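Local coordinates for protein flavin-dependent thymidylate synthase (Helicobacter pylori, PDB 3AH5) that catalyses the reductive methylation of dUMP to dTMP, taking the methyl group from methylenetetrahydrofolate and using NAD(P)H and FADH2 as reductant, at residues 34-39 and 195-200; 99-104 and 125-130. All coordinates share one frame; numbering follows the deposited sequence.

In the fold
Contacts 1 and 2 lie on opposite sides of the chain's centre, their own centres about 47 Å apart and their nearest atoms about 31 Å apart, so neither touches the other. Contact 1 is long-range in sequence: it brings helix 33-43 to the chain that follows helix 181-193, and the segments of contact 2 both fall between these two ends. The side chain of I39, in contact 1, lies about 7 Å from that of A164, an FAD-binding residue, and about 14 Å from a bound FAD, so it comes near the binding site without reaching the cofactor. Contact 2 joins 99-104 to helix 119-138, only 21 residues apart at the closest ends, and lies away from the annotated sites.

Contact 1 (34-39 and 195-200); sequences KDKELI and PGEHQY. With SO4 (sulfate ion), chain I.
With chi1 at 78°, Y200 carries its ring between its own backbone N and carbonyl carbon, and this turns the phenol toward helix 33-43, where its OH reaches the backbone of K36. In E197, CG lies opposite the backbone N and the chain beyond it is extended, which carries the carboxylate out to the K36 side chain. The central interaction is the hydrogen bond from Y200 OH to K36 O, 2.6 Å long. The phenol oxygen approaches from above the carbonyl plane, 36° out of it and off the lone-pair directions, with a C=O...OH angle of 110°. K36 O itself lies at the edge of the Y200 ring, near its plane. The same hydroxyl also rests against aliphatic carbon, 3.5 Å from K36 CB and 4.0 Å from I39 CB. Tyrosine suits this place because a rigid ring spans the gap between the segments and ends in a donor.

The side chains of K36 and E197 cross at about a right angle. It is the methylene CE that meets E197 OE1, at 3.1 Å, while K36 NZ stays 4.1 Å from that oxygen, beyond a salt bridge, and makes a weak hydrogen bond to G31 O instead. Near the start of 195-200, G196 N donates a hydrogen bond to O2 of a sulfate at 2.9 Å, an ion probably from the crystallisation liquor. Helix 33-43 packs with L38 and I39 against helix 12-22, and the contact ties it to the chain after helix 181-193; no other subunit of the assembly touches either segment. Chemically, then, one neutral hydrogen bond to a main-chain carbonyl joins the two segments, and the lysine-glutamate pair probably adds a modest electrostatic attraction at the surface.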
# COMPACT_ATOMS: atom_id res chain seq x y z
N LYS A 34 14.02 -28.41 7.28
CA LYS A 34 14.69 -27.72 6.18
C LYS A 34 13.83 -26.60 5.62
O LYS A 34 14.30 -25.47 5.45
CB LYS A 34 15.05 -28.71 5.07
CG LYS A 34 16.24 -29.59 5.40
CD LYS A 34 17.50 -28.75 5.61
CE LYS A 34 18.72 -29.62 5.87
NZ LYS A 34 19.96 -28.80 6.04
N ASP A 35 12.57 -26.90 5.32
CA ASP A 35 11.66 -25.89 4.78
C ASP A 35 11.45 -24.75 5.77
O ASP A 35 11.46 -23.58 5.39
CB ASP A 35 10.31 -26.52 4.43
CG ASP A 35 10.30 -27.14 3.05
OD1 ASP A 35 11.33 -27.03 2.33
OD2 ASP A 35 9.27 -27.74 2.67
N LYS A 36 11.25 -25.09 7.04
CA LYS A 36 11.05 -24.07 8.05
C LYS A 36 12.26 -23.16 8.12
O LYS A 36 12.14 -21.94 8.19
CB LYS A 36 10.82 -24.71 9.43
CG LYS A 36 9.55 -25.52 9.57
CD LYS A 36 9.05 -25.45 11.02
CE LYS A 36 8.00 -26.50 11.33
NZ LYS A 36 8.62 -27.84 11.50
N GLU A 37 13.44 -23.76 8.10
CA GLU A 37 14.69 -23.02 8.17
C GLU A 37 14.86 -22.12 6.95
O GLU A 37 15.47 -21.06 7.03
CB GLU A 37 15.85 -24.01 8.25
CG GLU A 37 17.21 -23.40 8.54
CD GLU A 37 18.30 -24.46 8.62
OE1 GLU A 37 18.13 -25.41 9.43
OE2 GLU A 37 19.31 -24.35 7.89
N LEU A 38 14.30 -22.56 5.83
CA LEU A 38 14.38 -21.80 4.58
C LEU A 38 13.64 -20.47 4.70
O LEU A 38 14.18 -19.42 4.34
CB LEU A 38 13.78 -22.63 3.44
CG LEU A 38 13.77 -22.06 2.02
CD1 LEU A 38 15.19 -21.81 1.52
CD2 LEU A 38 13.06 -23.05 1.10
N ILE A 39 12.42 -20.51 5.22
CA ILE A 39 11.60 -19.32 5.40
C ILE A 39 12.33 -18.24 6.21
O ILE A 39 12.18 -17.05 5.96
CB ILE A 39 10.26 -19.66 6.10
CG1 ILE A 39 9.44 -20.59 5.21
CG2 ILE A 39 9.47 -18.40 6.40
CD1 ILE A 39 8.15 -21.04 5.82
N PRO A 195 1.11 -18.49 17.04
CA PRO A 195 1.24 -19.93 17.24
C PRO A 195 2.71 -20.29 17.45
O PRO A 195 3.58 -19.83 16.70
CB PRO A 195 0.68 -20.50 15.95
CG PRO A 195 1.09 -19.48 14.93
CD PRO A 195 0.76 -18.18 15.64
N GLY A 196 2.99 -21.10 18.46
CA GLY A 196 4.37 -21.47 18.75
C GLY A 196 5.23 -21.82 17.54
O GLY A 196 6.39 -21.42 17.47
N GLU A 197 4.66 -22.54 16.59
CA GLU A 197 5.42 -22.94 15.41
C GLU A 197 6.01 -21.78 14.59
O GLU A 197 7.06 -21.93 13.97
CB GLU A 197 4.56 -23.83 14.51
CG GLU A 197 5.34 -24.54 13.41
CD GLU A 197 4.45 -25.21 12.37
OE1 GLU A 197 5.00 -25.94 11.51
OE2 GLU A 197 3.22 -25.00 12.41
N HIS A 198 5.33 -20.62 14.59
CA HIS A 198 5.76 -19.45 13.81
C HIS A 198 6.63 -18.41 14.51
O HIS A 198 7.30 -17.61 13.86
CB HIS A 198 4.55 -18.70 13.24
CG HIS A 198 3.67 -19.52 12.34
ND1 HIS A 198 2.97 -18.97 11.29
CD2 HIS A 198 3.35 -20.84 12.35
CE1 HIS A 198 2.26 -19.91 10.70
NE2 HIS A 198 2.47 -21.05 11.32
N GLN A 199 6.60 -18.39 15.84
CA GLN A 199 7.35 -17.39 16.59
C GLN A 199 8.82 -17.18 16.22
O GLN A 199 9.35 -16.08 16.40
CB GLN A 199 7.21 -17.67 18.09
CG GLN A 199 5.77 -17.55 18.59
CD GLN A 199 5.64 -17.75 20.09
OE1 GLN A 199 6.18 -18.71 20.65
NE2 GLN A 199 4.92 -16.85 20.75
N TYR A 200 9.48 -18.21 15.70
CA TYR A 200 10.89 -18.09 15.35
C TYR A 200 11.12 -17.08 14.22
O TYR A 200 12.25 -16.62 13.99
CB TYR A 200 11.46 -19.45 14.95
CG TYR A 200 11.09 -19.90 13.56
CD1 TYR A 200 12.05 -19.91 12.54
CD2 TYR A 200 9.81 -20.37 13.26
CE1 TYR A 200 11.74 -20.38 11.27
CE2 TYR A 200 9.49 -20.84 11.99
CZ TYR A 200 10.46 -20.84 11.00
OH TYR A 200 10.15 -21.32 9.75
S SO4 I . 0.19 -22.90 19.92
O1 SO4 I . -0.31 -24.11 20.60
O2 SO4 I . 1.54 -22.57 20.44
O3 SO4 I . -0.72 -21.77 20.17
O4 SO4 I . 0.27 -23.15 18.46

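Contact 2 (99-104 and 125-130); sequences LPLNET and SVLALE
The loop that leads into helix 103-109 packs here on one side of helix 119-138, with two leucines, L99 and L101, meeting V126, L127 and E130. L101 is the centre of an inverse gamma turn, closed by N102 N bonding to P100 O, and its side chain starts toward the helix. Its CD1 is 3.6 Å from V126 CG1 and 3.7 Å from L127 CD1, so one methyl serves two residues; L101 and V126 run past each other in opposite directions, while L127 crosses at about a right angle. V126 presents CG1 because that branch lies opposite its backbone N (chi1 180°).

L99, joined to P100 by a cis peptide bond, reaches the helix further along. Its CD1 meets L127 CD1 at 3.9 Å, and its CD2 lies 3.4 Å from E130 CG, against the aliphatic part of the glutamate. E130 bends at chi2 (51°), and its OE1 accepts from F98 N, just before L99. Glutamate suits this place because its methylenes pack on leucine while OE1 holds the backbone of the loop. Branched leucine ends let two loop residues share L127 CD1.

Before helix 103-109, N102 stands at the N-cap, its OD1 accepting weakly from T104 N at 2.9 Å and also from T104 OG1. V126 also touches L106 and A109, so helix 103-109 itself packs on helix 119-138. The whole is an N-capped helix start preceded by an inverse gamma turn, its entering loop laid by apolar side chains along a neighbouring helix.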
# COMPACT_ATOMS: atom_id res chain seq x y z
N LEU A 99 -19.28 8.42 40.05
CA LEU A 99 -18.89 9.31 41.14
C LEU A 99 -19.82 9.09 42.33
O LEU A 99 -20.99 8.72 42.15
CB LEU A 99 -18.95 10.77 40.68
CG LEU A 99 -17.75 11.36 39.93
CD1 LEU A 99 -16.57 11.49 40.88
CD2 LEU A 99 -17.38 10.47 38.77
N PRO A 100 -19.32 9.29 43.56
CA PRO A 100 -17.95 9.70 43.90
C PRO A 100 -16.91 8.66 43.51
O PRO A 100 -17.24 7.49 43.29
CB PRO A 100 -18.01 9.90 45.41
CG PRO A 100 -19.44 10.27 45.65
CD PRO A 100 -20.16 9.28 44.76
N LEU A 101 -15.66 9.09 43.45
CA LEU A 101 -14.54 8.22 43.09
C LEU A 101 -14.16 7.25 44.20
O LEU A 101 -13.08 7.35 44.78
CB LEU A 101 -13.32 9.07 42.72
CG LEU A 101 -12.90 9.17 41.25
CD1 LEU A 101 -14.11 9.34 40.34
CD2 LEU A 101 -11.94 10.34 41.10
N ASN A 102 -15.04 6.29 44.51
CA ASN A 102 -14.74 5.32 45.55
C ASN A 102 -14.14 4.06 44.94
O ASN A 102 -14.07 3.93 43.72
CB ASN A 102 -15.99 4.97 46.35
CG ASN A 102 -17.06 4.34 45.50
OD1 ASN A 102 -16.84 3.31 44.87
ND2 ASN A 102 -18.24 4.96 45.48
N GLU A 103 -13.74 3.15 45.81
CA GLU A 103 -13.11 1.90 45.41
C GLU A 103 -13.90 1.02 44.43
O GLU A 103 -13.30 0.39 43.56
CB GLU A 103 -12.75 1.09 46.66
CG GLU A 103 -12.03 -0.22 46.41
CD GLU A 103 -11.43 -0.80 47.69
OE1 GLU A 103 -12.16 -0.88 48.71
OE2 GLU A 103 -10.23 -1.17 47.67
N THR A 104 -15.22 0.98 44.55
CA THR A 104 -16.00 0.14 43.64
C THR A 104 -16.36 0.83 42.33
O THR A 104 -16.64 0.17 41.33
CB THR A 104 -17.31 -0.39 44.29
OG1 THR A 104 -18.31 0.63 44.27
CG2 THR A 104 -17.05 -0.82 45.73
N SER A 125 -9.34 10.46 34.16
CA SER A 125 -9.97 9.70 33.09
C SER A 125 -11.40 9.36 33.48
O SER A 125 -12.31 9.45 32.67
CB SER A 125 -9.19 8.41 32.81
OG SER A 125 -7.96 8.67 32.16
N VAL A 126 -11.59 8.95 34.74
CA VAL A 126 -12.91 8.59 35.23
C VAL A 126 -13.82 9.82 35.28
O VAL A 126 -15.03 9.73 35.07
CB VAL A 126 -12.83 7.98 36.64
CG1 VAL A 126 -14.23 7.61 37.14
CG2 VAL A 126 -11.94 6.75 36.62
N LEU A 127 -13.23 10.98 35.55
CA LEU A 127 -14.01 12.20 35.59
C LEU A 127 -14.48 12.48 34.17
O LEU A 127 -15.60 12.92 33.95
CB LEU A 127 -13.17 13.35 36.14
CG LEU A 127 -13.44 13.76 37.60
CD1 LEU A 127 -13.61 12.55 38.50
CD2 LEU A 127 -12.28 14.63 38.08
N ALA A 128 -13.62 12.19 33.20
CA ALA A 128 -13.98 12.42 31.81
C ALA A 128 -15.04 11.39 31.40
O ALA A 128 -15.94 11.69 30.62
CB ALA A 128 -12.76 12.30 30.92
N LEU A 129 -14.93 10.18 31.94
CA LEU A 129 -15.89 9.13 31.63
C LEU A 129 -17.26 9.51 32.17
O LEU A 129 -18.28 9.36 31.48
CB LEU A 129 -15.44 7.80 32.25
CG LEU A 129 -16.44 6.64 32.08
CD1 LEU A 129 -16.56 6.29 30.59
CD2 LEU A 129 -15.96 5.42 32.88
N GLU A 130 -17.29 10.01 33.40
CA GLU A 130 -18.54 10.40 34.04
C GLU A 130 -19.19 11.52 33.24
O GLU A 130 -20.37 11.42 32.89
CB GLU A 130 -18.29 10.86 35.48
CG GLU A 130 -19.53 11.32 36.24
CD GLU A 130 -20.68 10.32 36.18
OE1 GLU A 130 -20.42 9.11 36.02
OE2 GLU A 130 -21.84 10.75 36.31